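Long form salivary protein D7L1 (Aedes aegypti, PDB 3DXL) binds and sequesters host biogenic amines and eicosanoids, including serotonin, histamine and cysteinyl leukotrienes, to modulate blood feeding by female mosquitoes. Local coordinates at residues A[151-154]-A[155-159]; A[54-58]-A[59-63]. All blocks are in the same frame, centred on the assembly; numbering follows the deposited sequence.

Running from the N terminus, the chain first reaches interaction 2, where helix 45-58 ends and turns into the short strand 61-62, which pairs antiparallel with strand 67-68. This lies in the first PBP/GOBP unit, the one with the lipid pocket. Nearly ninety residues later, residues 151-159 form interaction 1, the start of helix 153-161 in the second unit, which holds the amine pocket. Both contacts close local turns, one leaving a helix and one entering it; they follow in series and neither nest nor cross. Their centres lie about 28 Å apart, on opposite sides of the chain's centre, and they do not touch.

Interaction 1 (A[151-154]-A[155-159]); sequences QSYF and EFCEN
Tyr153 and Phe156 both carry CG anti to the backbone N (chi1 -152° and 158°), which lays their side chains next to each other, pointing the same way down one flank of the first helical turn. The rings meet as a T-shaped pair: Phe156 brings its edge to a face of Tyr153, with centroids 5.2 Å apart and planes at 75°. CD2 of Phe156 makes the closest touch, 3.6 Å from Tyr153 CE2 and offset toward the rim of the tyrosine ring. Cys157 SG reaches that same CE2 obliquely as a sulfur-aromatic contact, while its disulfide to Cys192 ties the turn to helix 184-196.

Ser152 is the N-cap of helix 153-161. Its OG accepts a nearly straight bond from Glu155 N (3.2 Å) and is also hydrogen-bonded to Glu268, a noradrenaline-binding residue. From the next turn, Glu158, another noradrenaline-binding residue, directs its carboxylate to a salt bridge with Arg176, so this helix start is part of the amine pocket wall. Glu158 N donates to Phe154 O at 2.9 Å.

Gln151 extends its chain along the turn and crosses Phe156 at about a right angle, its OE1 3.7 Å from Phe156 CB and hydrogen-bonded to Gln148 N. NE2 donates hydrogen bonds to two waters: one is shared with ND2 of Asn159, whose OD1 is hydrogen-bonded to Arg169; the other donates to Glu155 OE1. A third water accepts from Ser152 N and donates to that same OE1, linking the glutamate to the cap residue's backbone.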
loop_
_atom_site.group_PDB
_atom_site.type_symbol
_atom_site.label_atom_id
_atom_site.label_comp_id
_atom_site.label_asym_id
_atom_site.label_seq_id
_atom_site.Cartn_x
_atom_site.Cartn_y
_atom_site.Cartn_z
ATOM N N GLN A 151 9.239 9.218 1.019
ATOM C CA GLN A 151 8.667 10.009 2.108
ATOM C C GLN A 151 7.943 9.109 3.112
ATOM O O GLN A 151 7.108 8.296 2.741
ATOM C CB GLN A 151 7.715 11.078 1.566
ATOM C CG GLN A 151 7.124 11.956 2.663
ATOM C CD GLN A 151 6.165 13.004 2.140
ATOM O OE1 GLN A 151 5.479 12.803 1.131
ATOM N NE2 GLN A 151 6.089 14.131 2.854
ATOM N N SER A 152 8.257 9.258 4.396
ATOM C CA SER A 152 7.460 8.601 5.427
ATOM C C SER A 152 5.978 8.878 5.201
ATOM O O SER A 152 5.585 10.038 5.032
ATOM C CB SER A 152 7.847 9.164 6.783
ATOM O OG SER A 152 6.901 8.787 7.770
ATOM N N TYR A 153 5.143 7.842 5.203
ATOM C CA TYR A 153 3.717 8.089 5.038
ATOM C C TYR A 153 3.167 8.906 6.211
ATOM O O TYR A 153 2.289 9.748 6.048
ATOM C CB TYR A 153 2.899 6.800 4.835
ATOM C CG TYR A 153 1.643 7.077 4.032
ATOM C CD1 TYR A 153 1.591 6.780 2.670
ATOM C CD2 TYR A 153 0.529 7.694 4.610
ATOM C CE1 TYR A 153 0.467 7.073 1.914
ATOM C CE2 TYR A 153 -0.595 7.996 3.874
ATOM C CZ TYR A 153 -0.623 7.685 2.516
ATOM O OH TYR A 153 -1.736 7.988 1.765
ATOM N N PHE A 154 3.682 8.633 7.407
ATOM C CA PHE A 154 3.272 9.385 8.593
ATOM C C PHE A 154 3.575 10.875 8.416
ATOM O O PHE A 154 2.734 11.719 8.726
ATOM C CB PHE A 154 3.970 8.850 9.852
ATOM C CG PHE A 154 3.464 7.505 10.336
ATOM C CD1 PHE A 154 3.123 7.351 11.678
ATOM C CD2 PHE A 154 3.378 6.393 9.503
ATOM C CE1 PHE A 154 2.677 6.134 12.173
ATOM C CE2 PHE A 154 2.930 5.154 10.012
ATOM C CZ PHE A 154 2.585 5.030 11.348
ATOM N N GLU A 155 4.770 11.196 7.927
ATOM C CA GLU A 155 5.135 12.589 7.680
ATOM C C GLU A 155 4.256 13.244 6.634
ATOM O O GLU A 155 3.894 14.407 6.775
ATOM C CB GLU A 155 6.604 12.711 7.327
ATOM C CG GLU A 155 7.474 12.381 8.504
ATOM C CD GLU A 155 8.940 12.584 8.243
ATOM O OE1 GLU A 155 9.311 13.104 7.165
ATOM O OE2 GLU A 155 9.727 12.225 9.142
ATOM N N PHE A 156 3.913 12.508 5.576
ATOM C CA PHE A 156 2.975 13.021 4.579
ATOM C C PHE A 156 1.678 13.493 5.248
ATOM O O PHE A 156 1.214 14.605 4.990
ATOM C CB PHE A 156 2.698 11.960 3.499
ATOM C CG PHE A 156 1.399 12.176 2.754
ATOM C CD1 PHE A 156 1.250 13.234 1.856
ATOM C CD2 PHE A 156 0.314 11.342 2.985
ATOM C CE1 PHE A 156 0.033 13.446 1.218
ATOM C CE2 PHE A 156 -0.901 11.544 2.330
ATOM C CZ PHE A 156 -1.038 12.599 1.450
ATOM N N CYS A 157 1.102 12.650 6.104
ATOM C CA CYS A 157 -0.143 12.995 6.780
ATOM C C CYS A 157 0.062 14.158 7.753
ATOM O O CYS A 157 -0.727 15.118 7.772
ATOM C CB CYS A 157 -0.708 11.785 7.515
ATOM S SG CYS A 157 -1.206 10.430 6.421
ATOM N N GLU A 158 1.127 14.076 8.548
ATOM C CA GLU A 158 1.443 15.138 9.512
ATOM C C GLU A 158 1.532 16.488 8.812
ATOM O O GLU A 158 1.030 17.493 9.324
ATOM C CB GLU A 158 2.783 14.868 10.165
ATOM C CG GLU A 158 2.784 13.749 11.165
ATOM C CD GLU A 158 4.161 13.505 11.739
ATOM O OE1 GLU A 158 5.157 13.971 11.158
ATOM O OE2 GLU A 158 4.253 12.845 12.787
ATOM N N ASN A 159 2.183 16.519 7.647
ATOM C CA ASN A 159 2.391 17.783 6.953
ATOM C C ASN A 159 1.099 18.348 6.380
ATOM O O ASN A 159 0.953 19.565 6.270
ATOM C CB ASN A 159 3.453 17.632 5.871
ATOM C CG ASN A 159 4.834 17.369 6.432
ATOM O OD1 ASN A 159 5.076 17.520 7.639
ATOM N ND2 ASN A 159 5.759 16.993 5.564
HETATM O O HOH W 1 4.433 16.548 2.787
HETATM O O HOH W 2 8.302 14.497 4.896
HETATM O O HOH W 3 10.157 11.211 5.188
#

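Interaction 2 (A[54-58]-A[59-63]); sequences VLVRT and GLYDP
Leu55 touches the chain beyond the helix end at two levels. Its CB lies 3.9 Å from CB of Tyr61; farther out, CG carries the branch toward Leu60, and CD2 rests against both CB and CD1 of that residue, 3.8 Å from the CB. The two leucines cross obliquely, and Val109 and Tyr113 of helix 106-119 also pack on Leu55. In the conformer given, one of two, Thr58 has OG1 between its backbone N and carbonyl carbon (chi1 56°), 3.6 Å from Leu60 CD1; there the hydroxyl also hydrogen-bonds a glycerol, probably from the crystallisation liquor.

This is the C-terminal end of helix 45-58. Gly59 leaves the helix with a positive phi of 90°, a conformation in which a CB would collide with the preceding carbonyl, and its N makes weak bonds to Leu55 O and Val56 O. Two residues on, Tyr61 N donates to Leu55 O (3.0 Å) in an almost linear N-H...O hydrogen bond, although it approaches from above the carbonyl plane. From here the chain runs into strand 61-62, which pairs antiparallel with 67-68.

Val56 and Tyr61 run side by side, CG2 meeting the ring edge in its plane at CD2, 3.9 Å away, while Tyr61 OH reaches Thr102 O. A water donates to both Val56 O and Tyr61 O, at 2.7 Å from the former, bridging helix end and strand.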
loop_
_atom_site.group_PDB
_atom_site.type_symbol
_atom_site.label_atom_id
_atom_site.label_comp_id
_atom_site.label_asym_id
_atom_site.label_seq_id
_atom_site.Cartn_x
_atom_site.Cartn_y
_atom_site.Cartn_z
ATOM N N VAL A 54 -0.088 -8.897 -8.405
ATOM C CA VAL A 54 -0.333 -7.581 -8.970
ATOM C C VAL A 54 -1.712 -7.524 -9.629
ATOM O O VAL A 54 -2.463 -6.565 -9.461
ATOM C CB VAL A 54 0.770 -7.193 -9.983
ATOM C CG1 VAL A 54 0.428 -5.897 -10.712
ATOM C CG2 VAL A 54 2.124 -7.072 -9.298
ATOM N N LEU A 55 -2.049 -8.570 -10.377
ATOM C CA LEU A 55 -3.341 -8.624 -11.057
ATOM C C LEU A 55 -4.520 -8.627 -10.083
ATOM O O LEU A 55 -5.556 -8.016 -10.345
ATOM C CB LEU A 55 -3.398 -9.842 -11.983
ATOM C CG LEU A 55 -2.440 -9.773 -13.177
ATOM C CD1 LEU A 55 -2.252 -11.140 -13.811
ATOM C CD2 LEU A 55 -2.893 -8.745 -14.220
ATOM N N VAL A 56 -4.358 -9.313 -8.958
ATOM C CA VAL A 56 -5.403 -9.359 -7.938
ATOM C C VAL A 56 -5.552 -8.013 -7.229
ATOM O O VAL A 56 -6.664 -7.512 -7.067
ATOM C CB VAL A 56 -5.164 -10.509 -6.943
ATOM C CG1 VAL A 56 -6.109 -10.418 -5.750
ATOM C CG2 VAL A 56 -5.341 -11.842 -7.659
ATOM N N ARG A 57 -4.434 -7.409 -6.834
ATOM C CA ARG A 57 -4.518 -6.124 -6.125
ATOM C C ARG A 57 -5.059 -4.996 -7.008
ATOM O O ARG A 57 -5.722 -4.080 -6.526
ATOM C CB ARG A 57 -3.175 -5.740 -5.493
ATOM C CG ARG A 57 -2.851 -6.523 -4.226
ATOM C CD ARG A 57 -1.672 -5.901 -3.491
ATOM N NE ARG A 57 -1.520 -6.456 -2.147
ATOM C CZ ARG A 57 -1.991 -5.905 -1.028
ATOM N NH1 ARG A 57 -2.624 -4.737 -1.046
ATOM N NH2 ARG A 57 -1.792 -6.512 0.130
ATOM N N THR A 58 -4.814 -5.080 -8.315
ATOM C CA THR A 58 -5.317 -4.047 -9.225
ATOM C C THR A 58 -6.752 -4.316 -9.630
ATOM O O THR A 58 -7.451 -3.403 -10.062
ATOM C CB THR A 58 -4.482 -3.914 -10.503
ATOM O OG1 THR A 58 -4.413 -5.184 -11.164
ATOM C CG2 THR A 58 -3.095 -3.409 -10.173
ATOM N N GLY A 59 -7.196 -5.559 -9.472
ATOM C CA GLY A 59 -8.552 -5.942 -9.862
ATOM C C GLY A 59 -8.665 -6.437 -11.293
ATOM O O GLY A 59 -9.771 -6.689 -11.775
ATOM N N LEU A 60 -7.529 -6.598 -11.973
ATOM C CA LEU A 60 -7.522 -7.145 -13.331
ATOM C C LEU A 60 -7.872 -8.619 -13.342
ATOM O O LEU A 60 -8.433 -9.116 -14.323
ATOM C CB LEU A 60 -6.168 -6.928 -14.004
ATOM C CG LEU A 60 -5.900 -5.533 -14.539
ATOM C CD1 LEU A 60 -4.430 -5.342 -14.780
ATOM C CD2 LEU A 60 -6.692 -5.286 -15.822
ATOM N N TYR A 61 -7.496 -9.324 -12.279
ATOM C CA TYR A 61 -7.959 -10.688 -12.065
ATOM C C TYR A 61 -8.811 -10.718 -10.814
ATOM O O TYR A 61 -8.385 -10.284 -9.738
ATOM C CB TYR A 61 -6.822 -11.726 -12.000
ATOM C CG TYR A 61 -7.340 -13.136 -11.776
ATOM C CD1 TYR A 61 -7.957 -13.848 -12.815
ATOM C CD2 TYR A 61 -7.261 -13.742 -10.519
ATOM C CE1 TYR A 61 -8.456 -15.120 -12.608
ATOM C CE2 TYR A 61 -7.761 -15.020 -10.305
ATOM C CZ TYR A 61 -8.354 -15.698 -11.355
ATOM O OH TYR A 61 -8.843 -16.956 -11.119
ATOM N N ASP A 62 -10.026 -11.224 -10.978
ATOM C CA ASP A 62 -10.986 -11.347 -9.901
ATOM C C ASP A 62 -10.999 -12.806 -9.444
ATOM O O ASP A 62 -11.543 -13.664 -10.143
ATOM C CB ASP A 62 -12.358 -10.889 -10.401
ATOM C CG ASP A 62 -13.428 -10.930 -9.328
ATOM O OD1 ASP A 62 -13.269 -11.673 -8.334
ATOM O OD2 ASP A 62 -14.443 -10.231 -9.508
ATOM N N PRO A 63 -10.384 -13.096 -8.280
ATOM C CA PRO A 63 -10.247 -14.469 -7.802
ATOM C C PRO A 63 -11.570 -15.102 -7.368
ATOM O O PRO A 63 -11.658 -16.327 -7.305
ATOM C CB PRO A 63 -9.297 -14.333 -6.607
ATOM C CG PRO A 63 -9.503 -12.947 -6.129
ATOM C CD PRO A 63 -9.763 -12.128 -7.351
HETATM O O HOH W 4 -9.055 -8.651 -7.606
#